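PDB 2OG9: mandelate racemase/muconate lactonizing enzyme from Polaromonas sp., which probably catalyses racemisation or a related proton-abstraction reaction on a carboxylate substrate, as a metal-dependent member of the enolase superfamily. Local coordinates for residues G75-L87 and S112-V124. Numbering follows the deposited sequence.
Sequences GQFAHAREIAPAL and SGLSTQAIGAFDV
Packing between two helices of the N-terminal capping domain, with A118 at the crossing point and F122 and Q76 towards its two ends, is a buried helix-helix contact in which small residues lie at the closest approach. Helices 75-83 and 114-124 cross at -64° with their axes 8.4 Å apart. CB of A118 sits 3.6 Å from the backbone O of Q76 and also meets CB of A80, small groups consistent with the close approach. Beside it, H79 swings its CG anti to the backbone N (chi1 -164°), which lays one imidazole face against CB of S115, 3.8 Å from the ring centroid. Further along, F122 CZ comes edge-on to A80 O at 3.6 Å, while L87 CD1 lies over a face of the phenyl ring and I83 meets I119 at about a right angle, CD1 against CG1. At the other end the Q76 amide gives its NE2 to OE1 of Q117 at 2.7 Å, with an N-H...O angle of 139°, arriving from above the acceptor's carbonyl plane, the two amides nearly perpendicular. NE2 also reaches Y67 O and OE1 reaches S66 OG, so replacing Q76 with a leucine would probably leave Q117 OE1 without this donor and remove both links to strand 61-69. With F122 resting on V18 and I20 of strand 15-26, the pair belongs to the helical layer packed on the antiparallel sheet, the alpha+beta cap characteristic of the enolase superfamily.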
ATOM      1  N   GLY A  75       2.355 -19.131 -39.093  1.00 21.25           N
ATOM      2  CA  GLY A  75       3.432 -18.809 -38.175  1.00 19.48           C
ATOM      3  C   GLY A  75       3.678 -19.902 -37.152  1.00 20.21           C
ATOM      4  O   GLY A  75       4.827 -20.229 -36.857  1.00 17.39           O
ATOM      5  N   GLN A  76       2.601 -20.463 -36.601  1.00 18.79           N
ATOM      6  CA  GLN A  76       2.725 -21.526 -35.612  1.00 19.41           C
ATOM      7  C   GLN A  76       3.401 -22.746 -36.214  1.00 18.59           C
ATOM      8  O   GLN A  76       4.288 -23.339 -35.605  1.00 17.35           O
ATOM      9  CB  GLN A  76       1.352 -21.946 -35.074  1.00 18.73           C
ATOM     10  CG  GLN A  76       0.645 -20.923 -34.195  1.00 24.12           C
ATOM     11  CD  GLN A  76      -0.608 -21.505 -33.550  1.00 24.98           C
ATOM     12  OE1 GLN A  76      -1.038 -22.603 -33.903  1.00 26.56           O
ATOM     13  NE2 GLN A  76      -1.195 -20.775 -32.610  1.00 23.80           N
ATOM     14  N   PHE A  77       2.976 -23.130 -37.412  1.00 19.44           N
ATOM     15  CA  PHE A  77       3.555 -24.296 -38.064  1.00 18.48           C
ATOM     16  C   PHE A  77       5.033 -24.099 -38.344  1.00 17.42           C
ATOM     17  O   PHE A  77       5.848 -24.960 -38.030  1.00 16.69           O
ATOM     18  CB  PHE A  77       2.846 -24.602 -39.388  1.00 21.40           C
ATOM     19  CG  PHE A  77       3.487 -25.732 -40.156  1.00 23.43           C
ATOM     20  CD1 PHE A  77       3.267 -27.055 -39.785  1.00 22.81           C
ATOM     21  CD2 PHE A  77       4.365 -25.467 -41.209  1.00 23.22           C
ATOM     22  CE1 PHE A  77       3.911 -28.101 -40.443  1.00 24.01           C
ATOM     23  CE2 PHE A  77       5.016 -26.511 -41.875  1.00 24.73           C
ATOM     24  CZ  PHE A  77       4.789 -27.828 -41.490  1.00 23.88           C
ATOM     25  N   ALA A  78       5.368 -22.963 -38.949  1.00 18.32           N
ATOM     26  CA  ALA A  78       6.747 -22.648 -39.296  1.00 19.05           C
ATOM     27  C   ALA A  78       7.656 -22.725 -38.080  1.00 20.15           C
ATOM     28  O   ALA A  78       8.748 -23.284 -38.155  1.00 19.30           O
ATOM     29  CB  ALA A  78       6.827 -21.260 -39.924  1.00 19.24           C
ATOM     30  N   HIS A  79       7.211 -22.168 -36.958  1.00 20.08           N
ATOM     31  CA  HIS A  79       8.029 -22.204 -35.750  1.00 20.32           C
ATOM     32  C   HIS A  79       8.121 -23.629 -35.202  1.00 20.12           C
ATOM     33  O   HIS A  79       9.200 -24.089 -34.816  1.00 20.64           O
ATOM     34  CB  HIS A  79       7.460 -21.271 -34.677  1.00 17.72           C
ATOM     35  CG  HIS A  79       8.435 -20.964 -33.582  1.00 18.20           C
ATOM     36  ND1 HIS A  79       9.552 -20.183 -33.783  1.00 18.41           N
ATOM     37  CD2 HIS A  79       8.484 -21.369 -32.291  1.00 17.37           C
ATOM     38  CE1 HIS A  79      10.250 -20.119 -32.662  1.00 19.21           C
ATOM     39  NE2 HIS A  79       9.624 -20.831 -31.741  1.00 17.35           N
ATOM     40  N   ALA A  80       6.989 -24.328 -35.173  1.00 19.66           N
ATOM     41  CA  ALA A  80       6.959 -25.702 -34.684  1.00 19.06           C
ATOM     42  C   ALA A  80       7.956 -26.553 -35.471  1.00 19.05           C
ATOM     43  O   ALA A  80       8.686 -27.361 -34.900  1.00 19.09           O
ATOM     44  CB  ALA A  80       5.549 -26.281 -34.826  1.00 19.69           C
ATOM     45  N   ARG A  81       7.985 -26.362 -36.787  1.00 20.60           N
ATOM     46  CA  ARG A  81       8.893 -27.116 -37.652  1.00 21.21           C
ATOM     47  C   ARG A  81      10.344 -26.801 -37.333  1.00 21.06           C
ATOM     48  O   ARG A  81      11.192 -27.690 -37.310  1.00 19.94           O
ATOM     49  CB  ARG A  81       8.602 -26.793 -39.124  1.00 24.09           C
ATOM     50  CG  ARG A  81       9.509 -27.499 -40.131  1.00 26.84           C
ATOM     51  CD  ARG A  81       9.055 -27.206 -41.558  1.00 28.13           C
ATOM     52  NE  ARG A  81       9.054 -25.775 -41.837  1.00 31.30           N
ATOM     53  CZ  ARG A  81       8.473 -25.210 -42.894  1.00 34.09           C
ATOM     54  NH1 ARG A  81       7.837 -25.956 -43.788  1.00 33.75           N
ATOM     55  NH2 ARG A  81       8.518 -23.891 -43.051  1.00 37.00           N
ATOM     56  N   GLU A  82      10.632 -25.532 -37.074  1.00 21.42           N
ATOM     57  CA  GLU A  82      12.001 -25.134 -36.775  1.00 21.99           C
ATOM     58  C   GLU A  82      12.525 -25.641 -35.436  1.00 21.47           C
ATOM     59  O   GLU A  82      13.704 -25.963 -35.323  1.00 20.63           O
ATOM     60  CB  GLU A  82      12.129 -23.611 -36.840  1.00 23.29           C
ATOM     61  CG  GLU A  82      13.531 -23.102 -36.561  1.00 22.29           C
ATOM     62  CD  GLU A  82      13.652 -21.603 -36.753  1.00 22.97           C
ATOM     63  OE1 GLU A  82      12.678 -20.886 -36.449  1.00 20.73           O
ATOM     64  OE2 GLU A  82      14.724 -21.138 -37.197  1.00 22.86           O
ATOM     65  N   ILE A  83      11.666 -25.732 -34.424  1.00 20.98           N
ATOM     66  CA  ILE A  83      12.132 -26.190 -33.117  1.00 21.30           C
ATOM     67  C   ILE A  83      11.926 -27.678 -32.838  1.00 21.45           C
ATOM     68  O   ILE A  83      12.523 -28.220 -31.910  1.00 22.51           O
ATOM     69  CB  ILE A  83      11.490 -25.362 -31.965  1.00 22.15           C
ATOM     70  CG1 ILE A  83       9.989 -25.644 -31.863  1.00 24.15           C
ATOM     71  CG2 ILE A  83      11.714 -23.871 -32.219  1.00 21.37           C
ATOM     72  CD1 ILE A  83       9.306 -24.870 -30.730  1.00 22.21           C
ATOM     73  N   ALA A  84      11.104 -28.342 -33.644  1.00 20.43           N
ATOM     74  CA  ALA A  84      10.836 -29.766 -33.449  1.00 22.11           C
ATOM     75  C   ALA A  84      12.081 -30.622 -33.193  1.00 21.85           C
ATOM     76  O   ALA A  84      12.080 -31.456 -32.290  1.00 21.10           O
ATOM     77  CB  ALA A  84      10.060 -30.320 -34.641  1.00 23.84           C
ATOM     78  N   PRO A  85      13.156 -30.429 -33.979  1.00 22.79           N
ATOM     79  CA  PRO A  85      14.375 -31.226 -33.777  1.00 24.46           C
ATOM     80  C   PRO A  85      14.919 -31.203 -32.350  1.00 24.97           C
ATOM     81  O   PRO A  85      15.599 -32.135 -31.924  1.00 24.52           O
ATOM     82  CB  PRO A  85      15.361 -30.615 -34.774  1.00 22.78           C
ATOM     83  CG  PRO A  85      14.462 -30.154 -35.892  1.00 24.06           C
ATOM     84  CD  PRO A  85      13.311 -29.521 -35.132  1.00 21.29           C
ATOM     85  N   ALA A  86      14.624 -30.138 -31.609  1.00 25.52           N
ATOM     86  CA  ALA A  86      15.112 -30.022 -30.236  1.00 24.05           C
ATOM     87  C   ALA A  86      14.513 -31.070 -29.304  1.00 24.83           C
ATOM     88  O   ALA A  86      15.007 -31.275 -28.196  1.00 23.72           O
ATOM     89  CB  ALA A  86      14.826 -28.617 -29.694  1.00 25.85           C
ATOM     90  N   LEU A  87      13.447 -31.731 -29.746  1.00 23.18           N
ATOM     91  CA  LEU A  87      12.800 -32.748 -28.921  1.00 22.06           C
ATOM     92  C   LEU A  87      13.421 -34.133 -29.075  1.00 21.75           C
ATOM     93  O   LEU A  87      13.336 -34.956 -28.172  1.00 19.36           O
ATOM     94  CB  LEU A  87      11.303 -32.836 -29.256  1.00 22.80           C
ATOM     95  CG  LEU A  87      10.378 -31.729 -28.748  1.00 21.70           C
ATOM     96  CD1 LEU A  87       8.967 -31.942 -29.298  1.00 23.51           C
ATOM     97  CD2 LEU A  87      10.358 -31.741 -27.217  1.00 23.81           C
ATOM     98  N   SER A 112       5.356 -15.816 -24.966  1.00 22.30           N
ATOM     99  CA  SER A 112       3.934 -15.802 -25.279  1.00 23.08           C
ATOM    100  C   SER A 112       3.730 -15.605 -26.765  1.00 22.87           C
ATOM    101  O   SER A 112       4.657 -15.228 -27.481  1.00 20.52           O
ATOM    102  CB  SER A 112       3.232 -14.672 -24.526  1.00 26.27           C
ATOM    103  OG  SER A 112       3.648 -13.413 -25.014  1.00 30.91           O
ATOM    104  N   GLY A 113       2.513 -15.856 -27.231  1.00 21.10           N
ATOM    105  CA  GLY A 113       2.238 -15.674 -28.643  1.00 21.09           C
ATOM    106  C   GLY A 113       2.443 -16.916 -29.484  1.00 20.29           C
ATOM    107  O   GLY A 113       2.379 -18.038 -28.981  1.00 19.95           O
ATOM    108  N   LEU A 114       2.705 -16.711 -30.769  1.00 18.56           N
ATOM    109  CA  LEU A 114       2.879 -17.817 -31.706  1.00 18.51           C
ATOM    110  C   LEU A 114       3.922 -18.869 -31.342  1.00 18.68           C
ATOM    111  O   LEU A 114       3.680 -20.062 -31.532  1.00 17.78           O
ATOM    112  CB  LEU A 114       3.192 -17.282 -33.110  1.00 18.13           C
ATOM    113  CG  LEU A 114       2.145 -16.399 -33.796  1.00 19.92           C
ATOM    114  CD1 LEU A 114       2.647 -15.996 -35.178  1.00 20.18           C
ATOM    115  CD2 LEU A 114       0.821 -17.149 -33.915  1.00 21.06           C
ATOM    116  N   SER A 115       5.078 -18.453 -30.830  1.00 16.30           N
ATOM    117  CA  SER A 115       6.114 -19.428 -30.504  1.00 15.81           C
ATOM    118  C   SER A 115       5.717 -20.370 -29.368  1.00 16.35           C
ATOM    119  O   SER A 115       5.922 -21.581 -29.466  1.00 16.29           O
ATOM    120  CB  SER A 115       7.430 -18.725 -30.165  1.00 16.98           C
ATOM    121  OG  SER A 115       7.281 -17.879 -29.043  1.00 18.12           O
ATOM    122  N   THR A 116       5.137 -19.835 -28.298  1.00 14.48           N
ATOM    123  CA  THR A 116       4.747 -20.691 -27.191  1.00 16.07           C
ATOM    124  C   THR A 116       3.493 -21.504 -27.520  1.00 14.85           C
ATOM    125  O   THR A 116       3.269 -22.559 -26.938  1.00 15.20           O
ATOM    126  CB  THR A 116       4.547 -19.878 -25.884  1.00 17.05           C
ATOM    127  OG1 THR A 116       3.769 -18.714 -26.155  1.00 20.71           O
ATOM    128  CG2 THR A 116       5.895 -19.462 -25.306  1.00 20.67           C
ATOM    129  N   GLN A 117       2.679 -21.020 -28.453  1.00 15.98           N
ATOM    130  CA  GLN A 117       1.486 -21.770 -28.850  1.00 17.03           C
ATOM    131  C   GLN A 117       1.969 -22.984 -29.643  1.00 18.29           C
ATOM    132  O   GLN A 117       1.404 -24.071 -29.549  1.00 16.53           O
ATOM    133  CB  GLN A 117       0.553 -20.887 -29.687  1.00 18.26           C
ATOM    134  CG  GLN A 117       0.070 -19.673 -28.896  1.00 15.96           C
ATOM    135  CD  GLN A 117      -0.845 -18.745 -29.674  1.00 18.57           C
ATOM    136  OE1 GLN A 117      -0.834 -18.719 -30.911  1.00 15.88           O
ATOM    137  NE2 GLN A 117      -1.627 -17.947 -28.943  1.00 17.52           N
ATOM    138  N   ALA A 118       3.033 -22.800 -30.416  1.00 18.13           N
ATOM    139  CA  ALA A 118       3.603 -23.907 -31.176  1.00 19.74           C
ATOM    140  C   ALA A 118       4.130 -24.916 -30.148  1.00 18.89           C
ATOM    141  O   ALA A 118       3.902 -26.127 -30.257  1.00 18.65           O
ATOM    142  CB  ALA A 118       4.738 -23.399 -32.064  1.00 17.69           C
ATOM    143  N   ILE A 119       4.827 -24.406 -29.141  1.00 17.85           N
ATOM    144  CA  ILE A 119       5.367 -25.252 -28.082  1.00 17.86           C
ATOM    145  C   ILE A 119       4.225 -26.023 -27.406  1.00 17.43           C
ATOM    146  O   ILE A 119       4.367 -27.200 -27.070  1.00 17.33           O
ATOM    147  CB  ILE A 119       6.127 -24.392 -27.031  1.00 16.33           C
ATOM    148  CG1 ILE A 119       7.420 -23.846 -27.649  1.00 16.26           C
ATOM    149  CG2 ILE A 119       6.434 -25.213 -25.787  1.00 15.86           C
ATOM    150  CD1 ILE A 119       8.203 -22.897 -26.726  1.00 15.32           C
ATOM    151  N   GLY A 120       3.094 -25.350 -27.226  1.00 15.93           N
ATOM    152  CA  GLY A 120       1.937 -25.964 -26.594  1.00 17.29           C
ATOM    153  C   GLY A 120       1.423 -27.215 -27.287  1.00 16.94           C
ATOM    154  O   GLY A 120       0.913 -28.113 -26.625  1.00 15.43           O
ATOM    155  N   ALA A 121       1.536 -27.280 -28.609  1.00 16.69           N
ATOM    156  CA  ALA A 121       1.072 -28.463 -29.330  1.00 16.85           C
ATOM    157  C   ALA A 121       1.894 -29.664 -28.876  1.00 17.11           C
ATOM    158  O   ALA A 121       1.351 -30.760 -28.670  1.00 15.94           O
ATOM    159  CB  ALA A 121       1.215 -28.266 -30.835  1.00 17.78           C
ATOM    160  N   PHE A 122       3.202 -29.449 -28.715  1.00 15.41           N
ATOM    161  CA  PHE A 122       4.108 -30.505 -28.275  1.00 15.41           C
ATOM    162  C   PHE A 122       3.830 -30.824 -26.809  1.00 15.43           C
ATOM    163  O   PHE A 122       3.795 -31.985 -26.410  1.00 13.53           O
ATOM    164  CB  PHE A 122       5.577 -30.063 -28.417  1.00 16.50           C
ATOM    165  CG  PHE A 122       6.004 -29.782 -29.837  1.00 17.11           C
ATOM    166  CD1 PHE A 122       5.958 -30.780 -30.802  1.00 16.69           C
ATOM    167  CD2 PHE A 122       6.446 -28.513 -30.206  1.00 17.85           C
ATOM    168  CE1 PHE A 122       6.347 -30.517 -32.123  1.00 19.03           C
ATOM    169  CE2 PHE A 122       6.838 -28.239 -31.524  1.00 18.89           C
ATOM    170  CZ  PHE A 122       6.785 -29.246 -32.483  1.00 18.77           C
ATOM    171  N   ASP A 123       3.640 -29.777 -26.015  1.00 13.74           N
ATOM    172  CA  ASP A 123       3.373 -29.921 -24.589  1.00 16.03           C
ATOM    173  C   ASP A 123       2.142 -30.793 -24.345  1.00 16.66           C
ATOM    174  O   ASP A 123       2.167 -31.687 -23.499  1.00 15.37           O
ATOM    175  CB  ASP A 123       3.160 -28.538 -23.965  1.00 15.64           C
ATOM    176  CG  ASP A 123       3.043 -28.589 -22.456  1.00 15.54           C
ATOM    177  OD1 ASP A 123       4.076 -28.769 -21.779  1.00 14.73           O
ATOM    178  OD2 ASP A 123       1.916 -28.440 -21.943  1.00 13.94           O
ATOM    179  N   VAL A 124       1.067 -30.540 -25.084  1.00 14.93           N
ATOM    180  CA  VAL A 124      -0.145 -31.330 -24.901  1.00 16.25           C
ATOM    181  C   VAL A 124       0.121 -32.791 -25.254  1.00 16.58           C
ATOM    182  O   VAL A 124      -0.312 -33.709 -24.551  1.00 16.75           O
ATOM    183  CB  VAL A 124      -1.301 -30.799 -25.771  1.00 16.90           C
ATOM    184  CG1 VAL A 124      -2.515 -31.704 -25.625  1.00 15.10           C
ATOM    185  CG2 VAL A 124      -1.666 -29.383 -25.340  1.00 18.16           C
TER